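Local coordinates for cytochrome c (Pseudomonas aeruginosa, PDB 6RTE), which dehydrogenates dihydro-heme d1 in the biosynthesis of heme d1, and has a heme c domain joined to an eight-bladed beta-propeller, at residues P277-F282 / I339-G344; D315-S320 / R324-S329. One frame throughout, in Å; residues are numbered along the deposited sequence.

In the fold
Both interactions lie in the eight-bladed beta-propeller, and they share one of its blades. Interaction 2 is a hairpin within that blade, rich in backbone hydrogen bonds, with a leucine against phenylalanine rings on one face. Interaction 1 reaches from a turn of the preceding blade to the chain that leaves strand 336-340; it is smaller, more exposed and farther from the centre of the chain than interaction 2, and relies on a salt bridge and one leucine. The two meet where strands 325-330 and 336-340 run side by side: Arg-324 NH2 lies 2.8 Å from Glu-340 OE2 in a further salt bridge.

Interaction 1. Residues P277-F282 / I339-G344; sequences PPRHSF and IELDSG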
loop_
_atom_site.group_PDB
_atom_site.type_symbol
_atom_site.label_atom_id
_atom_site.label_comp_id
_atom_site.label_asym_id
_atom_site.label_seq_id
_atom_site.Cartn_x
_atom_site.Cartn_y
_atom_site.Cartn_z
ATOM N N PRO A 277 -6.064 10.730 12.823
ATOM C CA PRO A 277 -6.409 12.160 12.724
ATOM C C PRO A 277 -6.897 12.745 14.038
ATOM O O PRO A 277 -6.469 13.851 14.399
ATOM C CB PRO A 277 -7.499 12.189 11.642
ATOM C CG PRO A 277 -7.146 11.018 10.765
ATOM C CD PRO A 277 -6.672 9.952 11.726
ATOM N N PRO A 278 -7.766 12.061 14.795
ATOM C CA PRO A 278 -8.226 12.667 16.061
ATOM C C PRO A 278 -7.115 12.865 17.073
ATOM O O PRO A 278 -7.223 13.741 17.938
ATOM C CB PRO A 278 -9.274 11.672 16.588
ATOM C CG PRO A 278 -9.600 10.794 15.434
ATOM C CD PRO A 278 -8.410 10.753 14.554
ATOM N N ARG A 279 -6.056 12.069 16.999
ATOM C CA ARG A 279 -4.904 12.209 17.875
ATOM C C ARG A 279 -3.836 13.135 17.298
ATOM O O ARG A 279 -2.844 13.407 17.980
ATOM C CB ARG A 279 -4.300 10.826 18.156
ATOM C CG ARG A 279 -5.331 9.794 18.645
ATOM C CD ARG A 279 -4.700 8.427 18.829
ATOM N NE ARG A 279 -3.711 8.429 19.904
ATOM C CZ ARG A 279 -3.989 8.215 21.186
ATOM N NH1 ARG A 279 -3.016 8.242 22.083
ATOM N NH2 ARG A 279 -5.231 7.964 21.570
ATOM N N HIS A 280 -4.028 13.633 16.073
ATOM C CA HIS A 280 -3.031 14.441 15.373
ATOM C C HIS A 280 -1.640 13.836 15.512
ATOM O O HIS A 280 -0.679 14.499 15.904
ATOM C CB HIS A 280 -3.051 15.876 15.870
ATOM C CG HIS A 280 -4.403 16.496 15.807
ATOM N ND1 HIS A 280 -5.109 16.596 14.627
ATOM C CD2 HIS A 280 -5.207 16.988 16.775
ATOM C CE1 HIS A 280 -6.286 17.155 14.872
ATOM N NE2 HIS A 280 -6.367 17.398 16.167
ATOM N N SER A 281 -1.545 12.556 15.160
ATOM C CA SER A 281 -0.307 11.811 15.356
ATOM C C SER A 281 -0.134 10.813 14.229
ATOM O O SER A 281 -1.102 10.402 13.580
ATOM C CB SER A 281 -0.309 11.066 16.695
ATOM O OG SER A 281 -1.168 9.939 16.618
ATOM N N PHE A 282 1.125 10.433 14.004
ATOM C CA PHE A 282 1.449 9.234 13.253
ATOM C C PHE A 282 1.603 8.066 14.224
ATOM O O PHE A 282 2.096 8.235 15.347
ATOM C CB PHE A 282 2.742 9.411 12.456
ATOM C CG PHE A 282 2.637 10.387 11.312
ATOM C CD1 PHE A 282 1.813 10.124 10.228
ATOM C CD2 PHE A 282 3.401 11.542 11.299
ATOM C CE1 PHE A 282 1.742 11.005 9.159
ATOM C CE2 PHE A 282 3.336 12.433 10.227
ATOM C CZ PHE A 282 2.504 12.159 9.161
ATOM N N ILE A 339 -4.997 -3.149 21.787
ATOM C CA ILE A 339 -4.214 -2.270 22.647
ATOM C C ILE A 339 -4.920 -0.927 22.736
ATOM O O ILE A 339 -5.472 -0.442 21.742
ATOM C CB ILE A 339 -2.777 -2.091 22.111
ATOM C CG1 ILE A 339 -1.973 -3.377 22.322
ATOM C CG2 ILE A 339 -2.105 -0.890 22.777
ATOM C CD1 ILE A 339 -0.574 -3.329 21.737
ATOM N N GLU A 340 -4.902 -0.329 23.921
ATOM C CA GLU A 340 -5.336 1.051 24.089
ATOM C C GLU A 340 -4.152 1.968 23.801
ATOM O O GLU A 340 -3.042 1.723 24.287
ATOM C CB GLU A 340 -5.875 1.293 25.495
ATOM C CG GLU A 340 -6.496 2.661 25.663
ATOM C CD GLU A 340 -7.276 2.797 26.949
ATOM O OE1 GLU A 340 -7.238 1.860 27.775
ATOM O OE2 GLU A 340 -7.932 3.844 27.129
ATOM N N LEU A 341 -4.390 3.018 23.010
ATOM C CA LEU A 341 -3.280 3.816 22.491
ATOM C C LEU A 341 -2.636 4.667 23.583
ATOM O O LEU A 341 -1.408 4.685 23.719
ATOM C CB LEU A 341 -3.759 4.697 21.335
ATOM C CG LEU A 341 -3.415 4.193 19.934
ATOM C CD1 LEU A 341 -3.825 5.213 18.887
ATOM C CD2 LEU A 341 -1.929 3.883 19.795
ATOM N N ASP A 342 -3.446 5.388 24.360
ATOM C CA ASP A 342 -2.923 6.231 25.429
ATOM C C ASP A 342 -1.941 5.468 26.306
ATOM O O ASP A 342 -0.730 5.708 26.257
ATOM C CB ASP A 342 -4.059 6.768 26.304
ATOM C CG ASP A 342 -5.020 7.636 25.537
ATOM O OD1 ASP A 342 -4.627 8.147 24.469
ATOM O OD2 ASP A 342 -6.164 7.808 26.005
ATOM N N SER A 343 -2.466 4.545 27.113
ATOM C CA SER A 343 -1.655 3.815 28.076
ATOM C C SER A 343 -0.840 2.693 27.447
ATOM O O SER A 343 0.102 2.206 28.078
ATOM C CB SER A 343 -2.559 3.235 29.163
ATOM O OG SER A 343 -3.635 2.517 28.581
ATOM N N GLY A 344 -1.168 2.278 26.227
ATOM C CA GLY A 344 -0.516 1.122 25.649
ATOM C C GLY A 344 -0.921 -0.201 26.255
ATOM O O GLY A 344 -0.320 -1.230 25.924
#
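The flat guanidinium of Arg-279 has Leu-341 over one face and the carboxylate of Asp-342 at its edge. Leu-341 CB sits 3.5 Å above the guanidinium plane, over its centre, while CD1 lies across the arginine's shaft, 3.3 Å from Arg-279 CD. One leucine thus packs against both the last methylene, CD, and the flat head, a role suited to a buried, branched apolar side chain. At the edge, Arg-279 turns its two terminal nitrogens to a single oxygen of Asp-342. NH1 lies 2.9 Å and NH2 3.0 Å from Asp-342 OD1, which is nearly in the guanidinium plane. The planes of the two groups are 37° apart: NH1 meets OD1 nearly along its C-O bond, whereas NH2 comes from above the carboxylate plane. Both hydrogen bonds depart from straight, as expected when two donors converge on one atom. Chi2 is extended, but the chain bends at chi3 (66°), which carries the guanidinium over to Leu-341 CB and Asp-342. NE forms a salt bridge with Glu-294, so acidic groups hold the head at two places and fix its rotation, a double task that suits three-nitrogen arginine. Lys-306 NZ donates a hydrogen bond to the backbone oxygen of Asp-342. In the propeller, Arg-279 belongs to the turn with a G1 beta bulge (His-280 and Ser-281 opposite Ala-276) between strands 270-276 and 281-286, Glu-294 to strand 291-296 of the same blade, and Leu-341 and Asp-342 to the turn after strand 336-340 of the next.

Interaction 2. Residues D315-S320 / R324-S329; sequences DDFSFS and RYLLGS
A beta hairpin in one blade of the propeller joins strand 317-319 to strand 325-330, with Ser-318 and Leu-327 as its central hydrogen-bonded pair. Two short, nearly straight bonds close this pair: Ser-318 N to Leu-327 O and Leu-327 N to Ser-318 O, each 2.6 Å. Small Ser-318 is buried with its OG hydrogen-bonded to Tyr-363, while apolar Leu-327 touches Trp-390. In the next, non-hydrogen-bonded pair, Phe-319 faces Leu-326. Leu-326 puts its branch end against the preceding aromatic residue too: CD1 stands over one face of the Phe-317 ring, 3.8 Å from its centroid and offset toward the rim, a CH-pi contact. Carrying CG anti to its backbone N (chi1 172°) brings the leucine to that face, while Phe-319 CE1 touches the same methyl more loosely. Tyr-274 also meets the Phe-317 ring, and Val-283 touches both phenylalanines, so bulky apolar residues suit this side, where the hairpin packs on the preceding blade. Gly-328 lies opposite Phe-317, its CA 3.9 Å from Asp-315 O; having no side chain suits this place beside that carbonyl and the Phe-317 ring.

Toward Asp-315 the register slips by one residue, a beta bulge at which the chain turns a corner. Asp-316 adopts a positive phi there; its carbonyl oxygen is buried without a partner, but its carboxylate is hydrogen-bonded to His-357. At the other end, small Ser-320 lets its hydroxyl act as a backbone substitute: OG accepts from Tyr-325 N at 2.9 Å and is also hydrogen-bonded to Asp-322 in the turn, while Ser-320 N donates to Tyr-325 O at 3.0 Å. Beyond the bulge, Ser-329 grips Asp-315 O twice: its N arrives nearly in line with the carbonyl at 3.2 Å, and its OG, 3.1 Å away, donates from 54° out of the carbonyl plane.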
loop_
_atom_site.group_PDB
_atom_site.type_symbol
_atom_site.label_atom_id
_atom_site.label_comp_id
_atom_site.label_asym_id
_atom_site.label_seq_id
_atom_site.Cartn_x
_atom_site.Cartn_y
_atom_site.Cartn_z
ATOM N N ASP A 315 2.244 -5.839 14.100
ATOM C CA ASP A 315 2.116 -4.991 12.917
ATOM C C ASP A 315 0.730 -5.212 12.312
ATOM O O ASP A 315 -0.150 -5.828 12.925
ATOM C CB ASP A 315 3.255 -5.265 11.922
ATOM C CG ASP A 315 3.174 -6.637 11.303
ATOM O OD1 ASP A 315 2.706 -7.571 11.987
ATOM O OD2 ASP A 315 3.579 -6.781 10.127
ATOM N N ASP A 316 0.533 -4.694 11.106
ATOM C CA ASP A 316 -0.764 -4.721 10.431
ATOM C C ASP A 316 -1.862 -4.179 11.355
ATOM O O ASP A 316 -2.816 -4.873 11.722
ATOM C CB ASP A 316 -1.096 -6.137 9.944
ATOM C CG ASP A 316 -2.021 -6.136 8.734
ATOM O OD1 ASP A 316 -2.104 -5.093 8.046
ATOM O OD2 ASP A 316 -2.667 -7.172 8.470
ATOM N N PHE A 317 -1.704 -2.910 11.726
ATOM C CA PHE A 317 -2.646 -2.254 12.621
ATOM C C PHE A 317 -3.981 -2.003 11.924
ATOM O O PHE A 317 -4.027 -1.660 10.740
ATOM C CB PHE A 317 -2.108 -0.893 13.094
ATOM C CG PHE A 317 -0.794 -0.937 13.828
ATOM C CD1 PHE A 317 -0.228 -2.118 14.262
ATOM C CD2 PHE A 317 -0.128 0.248 14.096
ATOM C CE1 PHE A 317 0.994 -2.099 14.940
ATOM C CE2 PHE A 317 1.069 0.263 14.776
ATOM C CZ PHE A 317 1.626 -0.908 15.207
ATOM N N SER A 318 -5.069 -2.162 12.676
ATOM C CA SER A 318 -6.344 -1.521 12.378
ATOM C C SER A 318 -6.731 -0.638 13.563
ATOM O O SER A 318 -6.384 -0.935 14.708
ATOM C CB SER A 318 -7.453 -2.541 12.107
ATOM O OG SER A 318 -8.722 -1.902 12.094
ATOM N N PHE A 319 -7.449 0.445 13.285
ATOM C CA PHE A 319 -7.875 1.383 14.317
ATOM C C PHE A 319 -9.382 1.324 14.507
ATOM O O PHE A 319 -10.139 1.227 13.539
ATOM C CB PHE A 319 -7.454 2.813 13.970
ATOM C CG PHE A 319 -5.965 3.009 13.944
ATOM C CD1 PHE A 319 -5.276 3.326 15.102
ATOM C CD2 PHE A 319 -5.255 2.845 12.770
ATOM C CE1 PHE A 319 -3.907 3.495 15.088
ATOM C CE2 PHE A 319 -3.874 3.008 12.748
ATOM C CZ PHE A 319 -3.203 3.334 13.909
ATOM N N SER A 320 -9.813 1.368 15.767
ATOM C CA SER A 320 -11.224 1.527 16.061
ATOM C C SER A 320 -11.702 2.868 15.511
ATOM O O SER A 320 -10.895 3.772 15.255
ATOM C CB SER A 320 -11.472 1.437 17.566
ATOM O OG SER A 320 -10.645 2.326 18.293
ATOM N N ARG A 324 -9.218 5.230 19.639
ATOM C CA ARG A 324 -8.748 4.940 20.987
ATOM C C ARG A 324 -8.082 3.573 21.072
ATOM O O ARG A 324 -7.181 3.379 21.896
ATOM C CB ARG A 324 -9.901 5.012 21.995
ATOM C CG ARG A 324 -10.100 6.401 22.587
ATOM C CD ARG A 324 -11.089 6.399 23.756
ATOM N NE ARG A 324 -10.609 5.615 24.899
ATOM C CZ ARG A 324 -11.160 4.485 25.341
ATOM N NH1 ARG A 324 -12.239 3.974 24.755
ATOM N NH2 ARG A 324 -10.634 3.865 26.390
ATOM N N TYR A 325 -8.486 2.633 20.232
ATOM C CA TYR A 325 -7.946 1.287 20.272
ATOM C C TYR A 325 -7.260 0.945 18.961
ATOM O O TYR A 325 -7.664 1.387 17.881
ATOM C CB TYR A 325 -9.033 0.252 20.572
ATOM C CG TYR A 325 -9.675 0.485 21.911
ATOM C CD1 TYR A 325 -9.054 0.063 23.080
ATOM C CD2 TYR A 325 -10.889 1.149 22.013
ATOM C CE1 TYR A 325 -9.631 0.287 24.307
ATOM C CE2 TYR A 325 -11.474 1.376 23.236
ATOM C CZ TYR A 325 -10.843 0.946 24.381
ATOM O OH TYR A 325 -11.428 1.175 25.605
ATOM N N LEU A 326 -6.210 0.148 19.089
ATOM C CA LEU A 326 -5.432 -0.354 17.971
ATOM C C LEU A 326 -5.556 -1.866 17.966
ATOM O O LEU A 326 -5.346 -2.512 18.996
ATOM C CB LEU A 326 -3.981 0.109 18.111
ATOM C CG LEU A 326 -2.888 -0.402 17.187
ATOM C CD1 LEU A 326 -1.743 0.600 17.222
ATOM C CD2 LEU A 326 -2.408 -1.776 17.620
ATOM N N LEU A 327 -5.944 -2.424 16.825
ATOM C CA LEU A 327 -6.058 -3.865 16.658
ATOM C C LEU A 327 -4.899 -4.333 15.788
ATOM O O LEU A 327 -4.781 -3.918 14.629
ATOM C CB LEU A 327 -7.394 -4.255 16.034
ATOM C CG LEU A 327 -8.641 -3.949 16.868
ATOM C CD1 LEU A 327 -9.010 -2.469 16.786
ATOM C CD2 LEU A 327 -9.802 -4.819 16.423
ATOM N N GLY A 328 -4.045 -5.184 16.352
ATOM C CA GLY A 328 -2.890 -5.671 15.641
ATOM C C GLY A 328 -2.829 -7.185 15.651
ATOM O O GLY A 328 -3.460 -7.861 16.467
ATOM N N SER A 329 -2.059 -7.710 14.706
ATOM C CA SER A 329 -1.763 -9.133 14.635
ATOM C C SER A 329 -0.399 -9.368 15.269
ATOM O O SER A 329 0.576 -8.692 14.918
ATOM C CB SER A 329 -1.778 -9.629 13.189
ATOM O OG SER A 329 -0.956 -8.821 12.366
#